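Cupin 2 conserved barrel domain protein (Leptotrichia buccalis, PDB 3RNS) is of unknown function but belongs to the cupin superfamily, folding as a two-barrel protein built mainly of beta strands. Local coordinates at residues S127-L131 and A132-E136; I70-N74 and N75-I79. All coordinates share one frame; numbering follows the deposited sequence. Where two conformers were deposited one is given.

How the interactions relate
Interaction 2 comes first along the chain: the tight hairpin of strands 67-72 and 76-80, at one side of a four-stranded antiparallel sheet of the N-terminal barrel. Interaction 1 follows, after residues 111-126, which are not modelled, where strand 129-130 lies at the edge of the neighbouring six-stranded sheet and turns away toward strand 142-150 of the second barrel. The centres are about 18 Å apart, yet the two meet where Ala-128 CB packs 3.6 Å from Thr-78 O. Together they illustrate how a double-barrel cupin is assembled: one contact is a local hairpin contained within one barrel, the other a turn at which the chain leaves one barrel for the next.

Interaction 1: S127-L131 and A132-E136; sequences SAFNL and AEVVE
Asn-130 and Leu-131 reach forward to the residues that follow them and bend the chain out of strand 129-130 into a single 3-10 turn. Two hydrogen bonds define the bend. Glu-133 N donates to Asn-130 OD1 at 3.0 Å, lying in the plane of the side-chain carbonyl, although the bond is somewhat bent (N-H...O 147°). CG of Asn-130 stands opposite its own backbone N (chi1 -177°), which carries the amide forward along the chain to this N-H. One residue further on, Val-134 N donates to Leu-131 O at 3.0 Å. That donor sits well above the carbonyl plane, consistent with the tight i to i+3 closure of a type I turn over Ala-132 and Glu-133. A weak bond of 3.5 Å from Val-135 N to Ala-132 O continues the coil.

The apolar part lies beside this turn. Phe-129 holds its ring between its own N and carbonyl carbon (chi1 55°), and CD2 comes within 4.0 Å of Val-134 CG2 at an oblique approach. The carbonyl O of Ser-127 meets the ring edge in plane, 3.4 Å from CD1.

Charge enters at Glu-133, whose OE2 is modelled 2.9 Å from Asn-130 OD1. Both are acceptors and the side chain has a second conformer, which makes this proximity doubtful.

Backbone bonds to Phe-84 and Gly-82 tie the strand to the first barrel, whereas Lys-219 NZ binds the carbonyls of Ala-132 and Val-135, and Lys-145 NZ that of Val-134. The chemistry thus implies a division of labour: an asparagine amide engages an N-H within the turn, while lysines from the second barrel take carbonyls of the turn and its exit, a placement likely to suit the partial negative charge there.

Interaction 2: I70-N74 and N75-I79; sequences IFIEN and NKKTI
Asn-75 faces Ile-72 across a two-residue turn, and its O accepts Ile-72 N at 3.2 Å, tilted from the carbonyl plane; Glu-73 and Asn-74 between them both adopt left-handed, positive-phi conformations. Lys-76 forms a non-hydrogen-bonded pair with Phe-71. Its aliphatic chain runs beside the ring in the same direction, CD lying 3.5 Å from Phe-71 CE1, and its NZ continues to a salt bridge with Glu-69. The ring leans this way because CG is opposite its carbonyl carbon (chi1 -55°). A serine in place of Phe-71 would probably leave the Lys-76 methylenes without their apolar neighbour and the chain freer to swing. Lys-77 is the hydrogen-bonded mate of Ile-70, through nearly straight bonds from Lys-77 N to Ile-70 O (2.8 Å) and from Ile-70 N to Lys-77 O (2.7 Å). The Lys-77 and Ile-72 side chains cross at about a right angle, CE of Lys-77 4.1 Å from CD1 of Ile-72. Ile-79 CG2 ends the series 3.8 Å from CD1 of Ile-70, whose side chain also touches Leu-85 and Ile-95. The antiparallel beta hairpin therefore puts Ile-70, packed on barrel strands, on one face with Lys-77, while Phe-71 and Lys-76 share the other, lysine methylenes against the ring and ammonium paired with Glu-69.

Interaction 1: S127-L131 and A132-E136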
loop_
_atom_site.group_PDB
_atom_site.type_symbol
_atom_site.label_atom_id
_atom_site.label_comp_id
_atom_site.label_asym_id
_atom_site.label_seq_id
_atom_site.Cartn_x
_atom_site.Cartn_y
_atom_site.Cartn_z
ATOM N N SER A 127 -5.396 -13.234 9.963
ATOM C CA SER A 127 -4.902 -13.932 8.767
ATOM C C SER A 127 -4.596 -13.060 7.505
ATOM O O SER A 127 -5.397 -12.209 7.113
ATOM C CB SER A 127 -5.887 -15.020 8.386
ATOM O OG SER A 127 -5.312 -15.809 7.371
ATOM N N ALA A 128 -3.436 -13.282 6.875
ATOM C CA ALA A 128 -3.058 -12.574 5.641
ATOM C C ALA A 128 -3.911 -13.089 4.480
ATOM O O ALA A 128 -4.221 -14.271 4.416
ATOM C CB ALA A 128 -1.603 -12.779 5.332
ATOM N N PHE A 129 -4.294 -12.203 3.570
ATOM C CA PHE A 129 -5.060 -12.588 2.401
ATOM C C PHE A 129 -4.617 -11.826 1.145
ATOM O O PHE A 129 -4.115 -10.695 1.239
ATOM C CB PHE A 129 -6.560 -12.355 2.664
ATOM C CG PHE A 129 -6.882 -10.959 3.080
ATOM C CD1 PHE A 129 -6.779 -10.582 4.408
ATOM C CD2 PHE A 129 -7.269 -10.024 2.152
ATOM C CE1 PHE A 129 -7.035 -9.284 4.800
ATOM C CE2 PHE A 129 -7.550 -8.738 2.527
ATOM C CZ PHE A 129 -7.443 -8.364 3.864
ATOM N N ASN A 130 -4.846 -12.426 -0.022
ATOM C CA ASN A 130 -4.518 -11.786 -1.289
ATOM C C ASN A 130 -5.472 -10.637 -1.525
ATOM O O ASN A 130 -6.694 -10.801 -1.537
ATOM C CB ASN A 130 -4.525 -12.803 -2.451
ATOM C CG ASN A 130 -4.107 -12.177 -3.773
ATOM O OD1 ASN A 130 -4.910 -11.530 -4.460
ATOM N ND2 ASN A 130 -2.837 -12.315 -4.113
ATOM N N LEU A 131 -4.909 -9.441 -1.713
ATOM C CA LEU A 131 -5.696 -8.237 -1.796
ATOM C C LEU A 131 -6.457 -8.121 -3.124
ATOM O O LEU A 131 -7.636 -7.796 -3.119
ATOM C CB LEU A 131 -4.775 -7.036 -1.605
ATOM C CG LEU A 131 -5.366 -5.739 -1.166
ATOM C CD1 LEU A 131 -6.233 -5.932 0.042
ATOM C CD2 LEU A 131 -4.218 -4.793 -0.890
ATOM N N ALA A 132 -5.787 -8.399 -4.247
ATOM C CA ALA A 132 -6.394 -8.272 -5.575
ATOM C C ALA A 132 -7.642 -9.168 -5.708
ATOM O O ALA A 132 -8.676 -8.801 -6.331
ATOM C CB ALA A 132 -5.333 -8.598 -6.700
ATOM N N GLU A 133 -7.559 -10.334 -5.093
ATOM C CA GLU A 133 -8.655 -11.288 -5.209
ATOM C C GLU A 133 -9.889 -10.907 -4.379
ATOM O O GLU A 133 -10.930 -11.492 -4.522
ATOM C CB GLU A 133 -8.176 -12.693 -4.886
ATOM C CG GLU A 133 -8.236 -13.653 -6.095
ATOM C CD GLU A 133 -7.060 -13.540 -7.101
ATOM O OE1 GLU A 133 -7.244 -14.060 -8.233
ATOM O OE2 GLU A 133 -5.972 -12.967 -6.773
ATOM N N VAL A 134 -9.794 -9.883 -3.561
ATOM C CA VAL A 134 -10.925 -9.496 -2.719
ATOM C C VAL A 134 -11.998 -8.695 -3.475
ATOM O O VAL A 134 -13.156 -8.631 -3.059
ATOM C CB VAL A 134 -10.358 -8.758 -1.466
ATOM C CG1 VAL A 134 -11.043 -7.448 -1.202
ATOM C CG2 VAL A 134 -10.392 -9.680 -0.292
ATOM N N VAL A 135 -11.605 -8.064 -4.570
ATOM C CA VAL A 135 -12.555 -7.420 -5.452
ATOM C C VAL A 135 -12.493 -8.068 -6.818
ATOM O O VAL A 135 -11.424 -8.238 -7.398
ATOM C CB VAL A 135 -12.283 -5.884 -5.664
ATOM C CG1 VAL A 135 -12.975 -5.076 -4.590
ATOM C CG2 VAL A 135 -10.750 -5.559 -5.817
ATOM N N GLU A 136 -13.655 -8.310 -7.371
ATOM C CA GLU A 136 -13.767 -8.842 -8.688
ATOM C C GLU A 136 -13.912 -7.722 -9.725
ATOM O O GLU A 136 -14.477 -6.668 -9.442
ATOM C CB GLU A 136 -15.029 -9.731 -8.696
ATOM C CG GLU A 136 -15.000 -10.765 -9.752
ATOM C CD GLU A 136 -16.038 -11.856 -9.527
ATOM O OE1 GLU A 136 -17.241 -11.522 -9.396
ATOM O OE2 GLU A 136 -15.610 -13.042 -9.478
#

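Interaction 2: I70-N74 and N75-I79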
loop_
_atom_site.group_PDB
_atom_site.type_symbol
_atom_site.label_atom_id
_atom_site.label_comp_id
_atom_site.label_asym_id
_atom_site.label_seq_id
_atom_site.Cartn_x
_atom_site.Cartn_y
_atom_site.Cartn_z
ATOM N N ILE A 70 4.994 -14.224 10.083
ATOM C CA ILE A 70 4.714 -13.265 11.131
ATOM C C ILE A 70 4.319 -14.067 12.340
ATOM O O ILE A 70 3.508 -14.969 12.223
ATOM C CB ILE A 70 3.556 -12.311 10.785
ATOM C CG1 ILE A 70 3.498 -11.987 9.278
ATOM C CG2 ILE A 70 3.692 -11.008 11.577
ATOM C CD1 ILE A 70 4.416 -10.860 8.829
ATOM N N PHE A 71 4.914 -13.781 13.485
ATOM C CA PHE A 71 4.535 -14.460 14.703
ATOM C C PHE A 71 3.948 -13.403 15.583
ATOM O O PHE A 71 4.659 -12.505 16.003
ATOM C CB PHE A 71 5.731 -15.100 15.379
ATOM C CG PHE A 71 6.506 -16.032 14.488
ATOM C CD1 PHE A 71 6.277 -17.404 14.517
ATOM C CD2 PHE A 71 7.486 -15.531 13.623
ATOM C CE1 PHE A 71 7.013 -18.261 13.699
ATOM C CE2 PHE A 71 8.217 -16.369 12.797
ATOM C CZ PHE A 71 7.984 -17.740 12.831
ATOM N N ILE A 72 2.641 -13.483 15.808
ATOM C CA ILE A 72 1.922 -12.516 16.636
ATOM C C ILE A 72 1.615 -13.226 17.928
ATOM O O ILE A 72 0.996 -14.300 17.904
ATOM C CB ILE A 72 0.579 -12.056 15.996
ATOM C CG1 ILE A 72 0.692 -11.966 14.470
ATOM C CG2 ILE A 72 0.133 -10.728 16.596
ATOM C CD1 ILE A 72 -0.392 -11.132 13.798
ATOM N N GLU A 73 2.043 -12.633 19.047
ATOM C CA GLU A 73 1.935 -13.265 20.355
ATOM C C GLU A 73 1.943 -14.789 20.159
ATOM O O GLU A 73 0.993 -15.486 20.551
ATOM C CB GLU A 73 0.644 -12.837 21.109
ATOM C CG GLU A 73 0.448 -11.321 21.401
ATOM C CD GLU A 73 1.260 -10.773 22.581
ATOM O OE1 GLU A 73 1.177 -11.340 23.702
ATOM O OE2 GLU A 73 1.943 -9.741 22.395
ATOM N N ASN A 74 3.003 -15.298 19.520
ATOM C CA ASN A 74 3.207 -16.756 19.359
ATOM C C ASN A 74 2.170 -17.446 18.464
ATOM O O ASN A 74 1.546 -18.432 18.875
ATOM C CB ASN A 74 3.241 -17.463 20.735
ATOM C CG ASN A 74 4.647 -17.574 21.317
ATOM O OD1 ASN A 74 5.569 -16.836 20.941
ATOM N ND2 ASN A 74 4.813 -18.506 22.260
ATOM N N ASN A 75 1.983 -16.931 17.253
ATOM C CA ASN A 75 1.099 -17.562 16.267
ATOM C C ASN A 75 1.604 -17.308 14.858
ATOM O O ASN A 75 1.605 -16.165 14.418
ATOM C CB ASN A 75 -0.326 -17.018 16.378
ATOM C CG ASN A 75 -1.081 -17.597 17.544
ATOM O OD1 ASN A 75 -1.333 -18.807 17.603
ATOM N ND2 ASN A 75 -1.450 -16.736 18.487
ATOM N N LYS A 76 2.005 -18.368 14.160
ATOM C CA LYS A 76 2.572 -18.248 12.829
ATOM C C LYS A 76 1.535 -17.962 11.736
ATOM O O LYS A 76 0.681 -18.779 11.450
ATOM C CB LYS A 76 3.370 -19.507 12.470
ATOM C CG LYS A 76 4.386 -19.271 11.350
ATOM C CD LYS A 76 5.503 -20.350 11.300
ATOM C CE LYS A 76 5.179 -21.487 10.305
ATOM N NZ LYS A 76 6.403 -22.220 9.833
ATOM N N LYS A 77 1.634 -16.780 11.136
ATOM C CA LYS A 77 0.924 -16.460 9.904
ATOM C C LYS A 77 1.974 -16.399 8.806
ATOM O O LYS A 77 3.075 -15.870 9.013
ATOM C CB LYS A 77 0.230 -15.098 9.964
ATOM C CG LYS A 77 -0.354 -14.679 11.320
ATOM C CD LYS A 77 -1.688 -15.341 11.642
ATOM C CE LYS A 77 -2.372 -14.623 12.802
ATOM N NZ LYS A 77 -3.516 -15.405 13.341
ATOM N N THR A 78 1.635 -16.919 7.638
ATOM C CA THR A 78 2.496 -16.836 6.471
ATOM C C THR A 78 2.066 -15.614 5.634
ATOM O O THR A 78 0.888 -15.305 5.551
ATOM C CB THR A 78 2.416 -18.150 5.667
ATOM O OG1 THR A 78 3.117 -19.174 6.396
ATOM C CG2 THR A 78 3.044 -18.000 4.299
ATOM N N ILE A 79 3.036 -14.904 5.066
ATOM C CA ILE A 79 2.749 -13.748 4.223
ATOM C C ILE A 79 3.559 -13.883 2.947
ATOM O O ILE A 79 4.711 -14.291 2.968
ATOM C CB ILE A 79 2.957 -12.355 4.960
ATOM C CG1 ILE A 79 2.328 -11.216 4.145
ATOM C CG2 ILE A 79 4.439 -12.018 5.197
ATOM C CD1 ILE A 79 2.222 -9.831 4.909
#